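Local coordinates for protein cellulase (PDB 6XSO) that probably hydrolyses internal beta-1,4 linkages of cellulose and related plant polysaccharides such as xylan, as a broad-specificity endoglucanase of glycoside hydrolase family 5, at residues 318-321 with 322-326; 135-139 with 140-144; 47-50 with 51-55; 280-283 with 284-288. All coordinates share one frame; numbering follows the deposited sequence.

Contact 1: 318-321 with 322-326. With LMR ((2S)-2-hydroxybutanedioic acid), chain C.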
loop_
_atom_site.group_PDB
_atom_site.type_symbol
_atom_site.label_atom_id
_atom_site.label_comp_id
_atom_site.label_asym_id
_atom_site.label_seq_id
_atom_site.Cartn_x
_atom_site.Cartn_y
_atom_site.Cartn_z
ATOM N N GLU A 318 14.536 -11.790 16.058
ATOM C CA GLU A 318 13.561 -12.125 17.093
ATOM C C GLU A 318 12.393 -11.158 16.945
ATOM O O GLU A 318 12.534 -9.963 17.226
ATOM C CB GLU A 318 14.181 -12.018 18.487
ATOM C CG GLU A 318 13.279 -12.577 19.586
ATOM C CD GLU A 318 13.768 -12.271 21.000
ATOM O OE1 GLU A 318 14.269 -11.151 21.246
ATOM O OE2 GLU A 318 13.630 -13.154 21.876
ATOM N N THR A 319 11.254 -11.658 16.483
ATOM C CA THR A 319 10.112 -10.792 16.278
ATOM C C THR A 319 9.373 -10.591 17.600
ATOM O O THR A 319 9.615 -11.297 18.587
ATOM C CB THR A 319 9.136 -11.406 15.291
ATOM O OG1 THR A 319 8.589 -12.602 15.870
ATOM C CG2 THR A 319 9.815 -11.730 13.967
ATOM N N ASP A 320 8.465 -9.602 17.619
ATOM C CA ASP A 320 7.618 -9.431 18.799
ATOM C C ASP A 320 6.582 -10.544 18.913
ATOM O O ASP A 320 6.146 -10.870 20.022
ATOM C CB ASP A 320 6.937 -8.067 18.775
ATOM C CG ASP A 320 7.913 -6.933 18.906
ATOM O OD1 ASP A 320 8.878 -7.050 19.687
ATOM O OD2 ASP A 320 7.745 -5.929 18.190
ATOM N N TYR A 321 6.192 -11.157 17.798
ATOM C CA TYR A 321 5.292 -12.310 17.870
ATOM C C TYR A 321 5.900 -13.442 18.693
ATOM O O TYR A 321 5.194 -14.135 19.447
ATOM C CB TYR A 321 4.985 -12.750 16.429
ATOM C CG TYR A 321 4.129 -13.967 16.315
ATOM C CD1 TYR A 321 2.748 -13.878 16.431
ATOM C CD2 TYR A 321 4.693 -15.218 16.094
ATOM C CE1 TYR A 321 1.953 -15.003 16.329
ATOM C CE2 TYR A 321 3.902 -16.347 15.990
ATOM C CZ TYR A 321 2.530 -16.228 16.103
ATOM O OH TYR A 321 1.733 -17.342 15.991
ATOM N N ASP A 322 7.211 -13.646 18.572
ATOM C CA ASP A 322 7.896 -14.673 19.337
ATOM C C ASP A 322 8.245 -14.199 20.743
ATOM O O ASP A 322 8.068 -14.943 21.714
ATOM C CB ASP A 322 9.173 -15.096 18.605
ATOM C CG ASP A 322 8.897 -16.010 17.419
ATOM O OD1 ASP A 322 7.835 -16.671 17.398
ATOM O OD2 ASP A 322 9.749 -16.071 16.509
ATOM N N ALA A 323 8.717 -12.961 20.874
ATOM C CA ALA A 323 9.313 -12.531 22.131
ATOM C C ALA A 323 8.321 -11.955 23.129
ATOM O O ALA A 323 8.591 -12.007 24.336
ATOM C CB ALA A 323 10.386 -11.471 21.878
ATOM N N ARG A 324 7.226 -11.360 22.666
ATOM C CA ARG A 324 6.274 -10.662 23.536
ATOM C C ARG A 324 4.890 -10.745 22.895
ATOM O O ARG A 324 4.264 -9.739 22.544
ATOM C CB ARG A 324 6.735 -9.230 23.803
ATOM C CG ARG A 324 7.118 -8.396 22.574
ATOM C CD ARG A 324 7.856 -7.082 22.916
ATOM N NE ARG A 324 9.049 -7.353 23.703
ATOM C CZ ARG A 324 10.218 -7.744 23.202
ATOM N NH1 ARG A 324 10.372 -7.889 21.887
ATOM N NH2 ARG A 324 11.230 -8.018 24.021
ATOM N N LYS A 325 4.417 -11.982 22.712
ATOM C CA LYS A 325 3.226 -12.219 21.909
ATOM C C LYS A 325 1.996 -11.570 22.521
ATOM O O LYS A 325 1.208 -10.928 21.811
ATOM C CB LYS A 325 3.007 -13.719 21.726
ATOM C CG LYS A 325 1.779 -14.058 20.865
ATOM C CD LYS A 325 1.566 -15.556 20.768
ATOM C CE LYS A 325 2.600 -16.232 19.865
ATOM N NZ LYS A 325 2.133 -17.606 19.454
ATOM N N SER A 326 1.814 -11.708 23.833
ATOM C CA SER A 326 0.636 -11.112 24.451
ATOM C C SER A 326 0.645 -9.596 24.326
ATOM O O SER A 326 -0.390 -8.991 24.024
ATOM C CB SER A 326 0.538 -11.509 25.916
ATOM O OG SER A 326 -0.564 -10.829 26.502
HETATM C C1 LMR C . 7.194 -7.207 27.472
HETATM O O1A LMR C . 8.127 -7.846 26.882
HETATM O O1B LMR C . 7.332 -6.001 27.794
HETATM C C2 LMR C . 5.870 -7.903 27.799
HETATM O O2 LMR C . 6.105 -9.253 27.528
HETATM C C3 LMR C . 5.427 -7.686 29.232
HETATM C C4 LMR C . 4.227 -8.596 29.511
HETATM O O4A LMR C . 3.914 -8.862 30.705
HETATM O O4B LMR C . 3.542 -9.093 28.570
HETATM O O HOH W 1 12.861 -8.720 20.486
HETATM O O HOH W 2 11.513 -14.396 15.920
HETATM O O HOH W 3 8.022 -14.751 14.029
#
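Asp320 and Arg324 meet in a salt bridge in which Arg324 NH1 donates a hydrogen bond to Asp320 OD1 at 2.8 Å. The carboxylate oxygen lies close to the guanidinium plane, so it is met at the edge of that group, while the carboxylate itself is turned 80° against it. A single oxygen therefore takes the contact, and the two groups do not pair as a flat double bridge. Arg324 CG sits between its own backbone N and carbonyl carbon (chi1 50°), and a bend at chi3 folds the chain back over Asp320. The NE edge points elsewhere, making a weak bond to O1A of the bound (2S)-2-hydroxybutanedioic acid at 3.3 Å. A water links NH1 to Glu318 OE1.

One residue further along, Lys325 runs alongside Tyr321 in the same direction, and its CE rests over one ring face, 3.9 Å from the centroid. Its NZ has a weak, long bond to Tyr321 OH, but both polar ends have a stronger partner in Asp367. Thr319 is the N-cap of helix 320-323: its OG1 accepts from Asp322 N at 3.2 Å, and its carbonyl O accepts from Ala323 N at 3.0 Å. Another water bridges Thr319 N and Asp322 OD2. In the second shell, Thr311 OG1 and Asn313 ND2 hold the two oxygens of Asp320.

With neutral donors on both oxygens and a guanidinium on one, Asp320 is likely to remain a carboxylate; the guanidinium, neutralised only in part by Asp320, probably favours the acid's carboxylate at its NE edge, though the bond is weak.

Contact 2: 135-139 with 140-144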
loop_
_atom_site.group_PDB
_atom_site.type_symbol
_atom_site.label_atom_id
_atom_site.label_comp_id
_atom_site.label_asym_id
_atom_site.label_seq_id
_atom_site.Cartn_x
_atom_site.Cartn_y
_atom_site.Cartn_z
ATOM N N TRP A 135 13.942 3.446 -9.308
ATOM C CA TRP A 135 13.870 4.423 -10.387
ATOM C C TRP A 135 12.913 5.573 -10.103
ATOM O O TRP A 135 13.071 6.643 -10.706
ATOM C CB TRP A 135 13.568 3.766 -11.739
ATOM C CG TRP A 135 12.227 3.153 -11.939
ATOM C CD1 TRP A 135 11.835 1.907 -11.567
ATOM C CD2 TRP A 135 11.102 3.740 -12.615
ATOM N NE1 TRP A 135 10.525 1.681 -11.938
ATOM C CE2 TRP A 135 10.069 2.789 -12.606
ATOM C CE3 TRP A 135 10.872 4.978 -13.225
ATOM C CZ2 TRP A 135 8.821 3.038 -13.174
ATOM C CZ3 TRP A 135 9.634 5.222 -13.787
ATOM C CH2 TRP A 135 8.628 4.251 -13.765
ATOM N N ILE A 136 11.942 5.382 -9.210
ATOM C CA ILE A 136 11.007 6.432 -8.824
ATOM C C ILE A 136 11.530 7.019 -7.515
ATOM O O ILE A 136 11.525 6.340 -6.486
ATOM C CB ILE A 136 9.575 5.910 -8.668
ATOM C CG1 ILE A 136 9.107 5.256 -9.966
ATOM C CG2 ILE A 136 8.643 7.045 -8.250
ATOM C CD1 ILE A 136 7.767 4.562 -9.835
ATOM N N LYS A 137 11.992 8.263 -7.546
ATOM C CA LYS A 137 12.541 8.906 -6.360
ATOM C C LYS A 137 11.865 10.244 -6.095
ATOM O O LYS A 137 11.472 10.959 -7.024
ATOM C CB LYS A 137 14.047 9.140 -6.495
ATOM C CG LYS A 137 14.845 7.868 -6.745
ATOM C CD LYS A 137 16.320 8.117 -6.499
ATOM C CE LYS A 137 17.182 6.892 -6.676
ATOM N NZ LYS A 137 16.798 5.800 -5.749
ATOM N N ALA A 138 11.767 10.581 -4.806
ATOM C CA ALA A 138 11.223 11.865 -4.362
ATOM C C ALA A 138 12.319 12.908 -4.512
ATOM O O ALA A 138 12.986 13.317 -3.557
ATOM C CB ALA A 138 10.714 11.766 -2.928
ATOM N N ASP A 139 12.520 13.306 -5.764
ATOM C CA ASP A 139 13.570 14.225 -6.178
ATOM C C ASP A 139 13.009 14.869 -7.433
ATOM O O ASP A 139 12.577 14.142 -8.332
ATOM C CB ASP A 139 14.849 13.467 -6.483
ATOM C CG ASP A 139 15.957 14.373 -6.978
ATOM O OD1 ASP A 139 15.903 14.843 -8.146
ATOM O OD2 ASP A 139 16.890 14.662 -6.196
ATOM N N GLU A 140 12.914 16.203 -7.459
ATOM C CA GLU A 140 12.179 16.845 -8.546
ATOM C C GLU A 140 12.861 16.634 -9.896
ATOM O O GLU A 140 12.192 16.592 -10.929
ATOM C CB GLU A 140 11.953 18.336 -8.260
ATOM C CG GLU A 140 10.903 18.939 -9.179
ATOM C CD GLU A 140 10.501 20.332 -8.782
ATOM O OE1 GLU A 140 10.912 20.773 -7.695
ATOM O OE2 GLU A 140 9.790 20.961 -9.601
ATOM N N ALA A 141 14.188 16.503 -9.922
ATOM C CA ALA A 141 14.849 16.170 -11.184
ATOM C C ALA A 141 14.476 14.755 -11.647
ATOM O O ALA A 141 14.256 14.509 -12.834
ATOM C CB ALA A 141 16.367 16.345 -11.068
ATOM N N ASN A 142 14.398 13.811 -10.711
ATOM C CA ASN A 142 13.939 12.473 -11.062
ATOM C C ASN A 142 12.507 12.511 -11.579
ATOM O O ASN A 142 12.184 11.869 -12.593
ATOM C CB ASN A 142 14.041 11.593 -9.808
ATOM C CG ASN A 142 13.539 10.165 -10.026
ATOM O OD1 ASN A 142 12.337 9.918 -10.048
ATOM N ND2 ASN A 142 14.465 9.220 -10.168
ATOM N N TYR A 143 11.631 13.253 -10.895
ATOM C CA TYR A 143 10.263 13.396 -11.375
ATOM C C TYR A 143 10.225 13.963 -12.791
ATOM O O TYR A 143 9.533 13.431 -13.666
ATOM C CB TYR A 143 9.414 14.257 -10.426
ATOM C CG TYR A 143 8.050 14.537 -11.035
ATOM C CD1 TYR A 143 7.128 13.513 -11.227
ATOM C CD2 TYR A 143 7.690 15.816 -11.425
ATOM C CE1 TYR A 143 5.895 13.759 -11.810
ATOM C CE2 TYR A 143 6.463 16.068 -11.989
ATOM C CZ TYR A 143 5.565 15.048 -12.178
ATOM O OH TYR A 143 4.350 15.348 -12.783
ATOM N N ASN A 144 10.941 15.062 -13.043
ATOM C CA ASN A 144 10.876 15.649 -14.379
ATOM C C ASN A 144 11.359 14.662 -15.428
ATOM O O ASN A 144 10.821 14.599 -16.537
ATOM C CB ASN A 144 11.701 16.939 -14.438
ATOM C CG ASN A 144 11.067 18.076 -13.652
ATOM O OD1 ASN A 144 9.856 18.078 -13.399
ATOM N ND2 ASN A 144 11.878 19.057 -13.272
#
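The backbone turns from the irregular loop 135-139 into helix 140-161, with an inverse gamma turn centred on Ala138 and the first helical bond closed by Tyr143 N to Asp139 O at 2.9 Å. Asp139 is the N-cap: its OD1 accepts from Asn142 N at 3.1 Å, on the anti side of the carboxylate, and more weakly from Ala141 N. Asn142 reaches back in return. Its CG stands anti to its own N (chi1 178°), which carries the amide to the incoming chain, where ND2 donates to Trp135 O at 3.0 Å and OD1 accepts from Lys137 N at 3.0 Å. The first bond lies in the amide plane of Asn142; in the second, the donor stands 64° out of the carbonyl plane. Lys137 N, a donor, and Trp135 O, an acceptor, fix which end of the amide is oxygen; Tyr209 OH also bonds OD1. A leucine in place of Asn142 would probably leave Trp135 O and Lys137 N without these mates and set the loop-to-helix junction freer to shift. The segment follows barrel strand 116-119, and helix 196-219 lies alongside: Ala138 touches Ala202 and Ile206, while the ring of Tyr143 meets that of Tyr209 edge-to-face.

Contact 3: 47-50 with 51-55. With NA (sodium ion), chain D.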
loop_
_atom_site.group_PDB
_atom_site.type_symbol
_atom_site.label_atom_id
_atom_site.label_comp_id
_atom_site.label_asym_id
_atom_site.label_seq_id
_atom_site.Cartn_x
_atom_site.Cartn_y
_atom_site.Cartn_z
ATOM N N THR A 47 17.378 -11.380 -14.778
ATOM C CA THR A 47 16.402 -11.081 -15.820
ATOM C C THR A 47 15.432 -12.253 -15.843
ATOM O O THR A 47 15.858 -13.411 -15.794
ATOM C CB THR A 47 17.112 -10.933 -17.168
ATOM O OG1 THR A 47 18.027 -9.827 -17.104
ATOM C CG2 THR A 47 16.124 -10.692 -18.301
ATOM N N TRP A 48 14.137 -11.956 -15.886
ATOM C CA TRP A 48 13.131 -13.000 -15.878
ATOM C C TRP A 48 12.733 -13.415 -17.291
ATOM O O TRP A 48 12.711 -12.601 -18.216
ATOM C CB TRP A 48 11.865 -12.510 -15.187
ATOM C CG TRP A 48 12.005 -11.925 -13.817
ATOM C CD1 TRP A 48 11.394 -10.803 -13.359
ATOM C CD2 TRP A 48 12.789 -12.431 -12.728
ATOM N NE1 TRP A 48 11.715 -10.587 -12.040
ATOM C CE2 TRP A 48 12.591 -11.559 -11.637
ATOM C CE3 TRP A 48 13.645 -13.524 -12.573
ATOM C CZ2 TRP A 48 13.212 -11.753 -10.400
ATOM C CZ3 TRP A 48 14.259 -13.716 -11.332
ATOM C CH2 TRP A 48 14.035 -12.837 -10.270
ATOM N N THR A 49 12.383 -14.698 -17.440
ATOM C CA THR A 49 11.735 -15.198 -18.643
ATOM C C THR A 49 10.363 -15.815 -18.391
ATOM O O THR A 49 9.679 -16.159 -19.365
ATOM C CB THR A 49 12.615 -16.243 -19.351
ATOM O OG1 THR A 49 12.901 -17.332 -18.460
ATOM C CG2 THR A 49 13.911 -15.619 -19.841
ATOM N N THR A 50 9.956 -15.996 -17.130
ATOM C CA THR A 50 8.614 -16.459 -16.802
ATOM C C THR A 50 8.060 -15.637 -15.644
ATOM O O THR A 50 8.813 -15.063 -14.846
ATOM C CB THR A 50 8.580 -17.923 -16.347
ATOM O OG1 THR A 50 9.132 -18.025 -15.027
ATOM C CG2 THR A 50 9.372 -18.809 -17.295
ATOM N N THR A 51 6.728 -15.596 -15.534
ATOM C CA THR A 51 6.144 -14.891 -14.397
ATOM C C THR A 51 6.468 -15.600 -13.087
ATOM O O THR A 51 6.547 -14.961 -12.033
ATOM C CB THR A 51 4.628 -14.730 -14.522
ATOM O OG1 THR A 51 3.978 -16.000 -14.409
ATOM C CG2 THR A 51 4.235 -14.101 -15.811
ATOM N N VAL A 52 6.648 -16.918 -13.129
ATOM C CA VAL A 52 6.890 -17.677 -11.905
ATOM C C VAL A 52 8.203 -17.256 -11.269
ATOM O O VAL A 52 8.316 -17.170 -10.042
ATOM C CB VAL A 52 6.862 -19.182 -12.224
ATOM C CG1 VAL A 52 7.310 -20.012 -11.037
ATOM C CG2 VAL A 52 5.463 -19.588 -12.675
ATOM N N GLN A 53 9.227 -17.030 -12.097
ATOM C CA GLN A 53 10.525 -16.630 -11.570
ATOM C C GLN A 53 10.405 -15.359 -10.742
ATOM O O GLN A 53 11.004 -15.248 -9.672
ATOM C CB GLN A 53 11.501 -16.402 -12.719
ATOM C CG GLN A 53 11.946 -17.665 -13.417
ATOM C CD GLN A 53 12.672 -17.376 -14.699
ATOM O OE1 GLN A 53 12.807 -16.224 -15.103
ATOM N NE2 GLN A 53 13.137 -18.423 -15.357
ATOM N N HIS A 54 9.621 -14.401 -11.222
ATOM C CA HIS A 54 9.405 -13.149 -10.508
ATOM C C HIS A 54 8.609 -13.390 -9.236
ATOM O O HIS A 54 9.033 -12.993 -8.143
ATOM C CB HIS A 54 8.694 -12.220 -11.492
ATOM C CG HIS A 54 8.272 -10.895 -10.942
ATOM N ND1 HIS A 54 8.028 -9.825 -11.773
ATOM C CD2 HIS A 54 8.007 -10.462 -9.685
ATOM C CE1 HIS A 54 7.651 -8.785 -11.052
ATOM N NE2 HIS A 54 7.619 -9.148 -9.786
ATOM N N GLU A 55 7.480 -14.092 -9.351
ATOM C CA GLU A 55 6.564 -14.255 -8.228
ATOM C C GLU A 55 7.196 -15.025 -7.080
ATOM O O GLU A 55 6.861 -14.777 -5.912
ATOM C CB GLU A 55 5.311 -14.983 -8.718
ATOM C CG GLU A 55 4.215 -15.139 -7.672
ATOM C CD GLU A 55 2.855 -15.428 -8.281
ATOM O OE1 GLU A 55 2.765 -15.533 -9.529
ATOM O OE2 GLU A 55 1.879 -15.610 -7.508
HETATM NA NA NA D . 11.159 -11.323 -19.293
HETATM O O HOH W 4 11.601 -12.419 -21.416
HETATM O O HOH W 5 12.872 -9.540 -19.277
HETATM O O HOH W 6 9.741 -10.338 -20.736
HETATM O O HOH W 7 10.248 -9.974 -17.650
HETATM O O HOH W 8 9.524 -12.850 -18.464
#
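The indole of Trp48 has the backbone and CB of His54 laid over one face, with His54 CB 3.7 Å from the centroid of the five-membered ring, a CH-pi contact. Gln53 O lies over the same indole, toward its six-membered ring, and Gln53 CB touches CE3 at 3.6 Å. The imidazole of His54 is nearly parallel to the five-membered ring but slid aside, with 30° between planes and centroids 5.0 Å apart, so the two barely overlap. His54 is set by its own partners: ND1 bonds Glu88, NE2 bonds Leu39 O, and its ring stacks with Trp99.

Gln53 passes Trp48 in the opposite direction. With CG anti to its carbonyl carbon (chi1 -71°) and the rest of the chain extended, its amide arrives at the preceding loop, where OE1 accepts from Thr49 N at 2.8 Å in a nearly straight bond of 168°. NE2 makes a weak bond to Thr49 OG1, so both ends of the amide engage one residue. Replacing Trp48 by an alanine would probably uncover His54 CB and Gln53 CB and leave a gap between the loop and the helix.

The backbone of Trp48 has a separate task: its O binds a sodium ion at 2.3 Å, whose other five ligands here are waters, giving a six-coordinate site. Thr50 OG1 accepts from Gln53 N at 3.1 Å. With Gln53 OE1 returning to Thr49 N, one residue before the cap, this is an N-capped start of the short helix 51-55, in the loop that follows the first barrel strand, 31-34.

Contact 4: 280-283 with 284-288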
loop_
_atom_site.group_PDB
_atom_site.type_symbol
_atom_site.label_atom_id
_atom_site.label_comp_id
_atom_site.label_asym_id
_atom_site.label_seq_id
_atom_site.Cartn_x
_atom_site.Cartn_y
_atom_site.Cartn_z
ATOM N N SER A 280 0.090 0.773 28.325
ATOM C CA SER A 280 -0.423 2.134 28.410
ATOM C C SER A 280 0.348 3.074 27.480
ATOM O O SER A 280 -0.246 3.886 26.760
ATOM C CB SER A 280 -0.365 2.631 29.850
ATOM O OG SER A 280 -0.688 4.008 29.893
ATOM N N ALA A 281 1.675 2.981 27.486
ATOM C CA ALA A 281 2.469 3.840 26.619
ATOM C C ALA A 281 2.195 3.542 25.149
ATOM O O ALA A 281 2.170 4.462 24.313
ATOM C CB ALA A 281 3.952 3.681 26.958
ATOM N N ILE A 282 2.021 2.256 24.811
ATOM C CA ILE A 282 1.734 1.849 23.432
ATOM C C ILE A 282 0.420 2.452 22.954
ATOM O O ILE A 282 0.329 2.972 21.835
ATOM C CB ILE A 282 1.725 0.311 23.315
ATOM C CG1 ILE A 282 3.140 -0.236 23.503
ATOM C CG2 ILE A 282 1.156 -0.139 21.962
ATOM C CD1 ILE A 282 3.208 -1.708 23.914
ATOM N N ARG A 283 -0.622 2.370 23.791
ATOM C CA ARG A 283 -1.911 2.958 23.427
ATOM C C ARG A 283 -1.781 4.453 23.183
ATOM O O ARG A 283 -2.373 4.992 22.240
ATOM C CB ARG A 283 -2.951 2.678 24.511
ATOM C CG ARG A 283 -3.334 1.220 24.571
ATOM C CD ARG A 283 -4.460 0.987 25.562
ATOM N NE ARG A 283 -4.741 -0.432 25.719
ATOM C CZ ARG A 283 -4.690 -1.100 26.873
ATOM N NH1 ARG A 283 -4.377 -0.494 28.015
ATOM N NH2 ARG A 283 -4.972 -2.394 26.863
ATOM N N THR A 284 -1.008 5.143 24.024
ATOM C CA THR A 284 -0.772 6.568 23.812
ATOM C C THR A 284 -0.028 6.838 22.506
ATOM O O THR A 284 -0.348 7.795 21.788
ATOM C CB THR A 284 0.006 7.119 25.009
ATOM O OG1 THR A 284 -0.780 6.933 26.189
ATOM C CG2 THR A 284 0.306 8.586 24.808
ATOM N N ASP A 285 0.973 6.019 22.183
ATOM C CA ASP A 285 1.674 6.174 20.918
ATOM C C ASP A 285 0.720 5.981 19.745
ATOM O O ASP A 285 0.783 6.702 18.743
ATOM C CB ASP A 285 2.783 5.134 20.793
ATOM C CG ASP A 285 3.987 5.429 21.644
ATOM O OD1 ASP A 285 4.183 6.589 22.090
ATOM O OD2 ASP A 285 4.759 4.466 21.859
ATOM N N THR A 286 -0.156 4.987 19.836
ATOM C CA THR A 286 -1.114 4.770 18.761
ATOM C C THR A 286 -2.083 5.940 18.652
ATOM O O THR A 286 -2.414 6.378 17.543
ATOM C CB THR A 286 -1.835 3.443 18.998
ATOM O OG1 THR A 286 -0.889 2.371 18.838
ATOM C CG2 THR A 286 -2.990 3.266 18.021
ATOM N N ARG A 287 -2.518 6.481 19.793
ATOM C CA ARG A 287 -3.399 7.645 19.774
ATOM C C ARG A 287 -2.710 8.831 19.102
ATOM O O ARG A 287 -3.336 9.568 18.332
ATOM C CB ARG A 287 -3.829 8.012 21.199
ATOM C CG ARG A 287 -5.023 8.961 21.244
ATOM C CD ARG A 287 -5.623 9.081 22.663
ATOM N NE ARG A 287 -5.364 7.893 23.482
ATOM C CZ ARG A 287 -6.029 6.741 23.394
ATOM N NH1 ARG A 287 -7.021 6.589 22.524
ATOM N NH2 ARG A 287 -5.689 5.729 24.180
ATOM N N ASP A 288 -1.413 9.012 19.355
ATOM C CA ASP A 288 -0.683 10.114 18.730
ATOM C C ASP A 288 -0.589 9.914 17.225
ATOM O O ASP A 288 -0.789 10.863 16.455
ATOM C CB ASP A 288 0.713 10.212 19.346
ATOM C CG ASP A 288 1.615 11.190 18.602
ATOM O OD1 ASP A 288 1.363 12.405 18.714
ATOM O OD2 ASP A 288 2.567 10.748 17.911
HETATM O O HOH W 9 3.901 6.748 24.660
#
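Thr284 holds OG1 anti to its carbonyl carbon (chi1 -61°), which turns the hydroxyl back along the helix to Ser280 O, where it donates at 3.1 Å. Thr284 N gives its own hydrogen to that same oxygen, also at 3.1 Å, and the two donors approach from opposite faces of the carbonyl plane, so a single acceptor is gripped twice. A water donates to Asp285 OD1, its oxygen 2.6 Å away, and to Ala281 O. The other carboxylate oxygen of Asp285, OD2, forms a salt bridge with Lys277. The regular i to i+4 backbone bonds continue, among them Thr286 N to Ile282 O at 2.9 Å. This is the first half of helix 279-298, the helix of a beta-alpha-beta crossover between barrel strands 264-270 and 304-309, as in a TIM barrel. Ile282, buried, turns to Phe331 of the neighbouring helix 325-341, and Thr286 touches Gln338 of it. Arg287 bends at chi3, bringing one face of its guanidinium over Arg283 O, with NH2 3.9 Å away; that oxygen already accepts from Arg287 N at 2.9 Å and from Gln338 NE2. The Arg283 side chain touches Asp334 of the same helix 325-341.

How the contacts relate
Along the chain the order is contact 3, contact 2, contact 4, contact 1, all around one closed barrel of eight parallel strands. Contact 3 follows strand 31-34 and contact 2 lies between strands 116-119 and 168-171. Contact 4 is on the helix joining strands 264-270 and 304-309, and contact 1 leads from the latter toward 345-349. Contacts 1 and 4 are the closest pair, centres 19 Å and nearest atoms about 7 Å apart, and helix 279-298 packs on helix 325-341. Contacts 3 and 4 lie on opposite sides of the chain's centre, 43 Å between centres. None touches another: each is a local arrangement in a different connection between barrel strands.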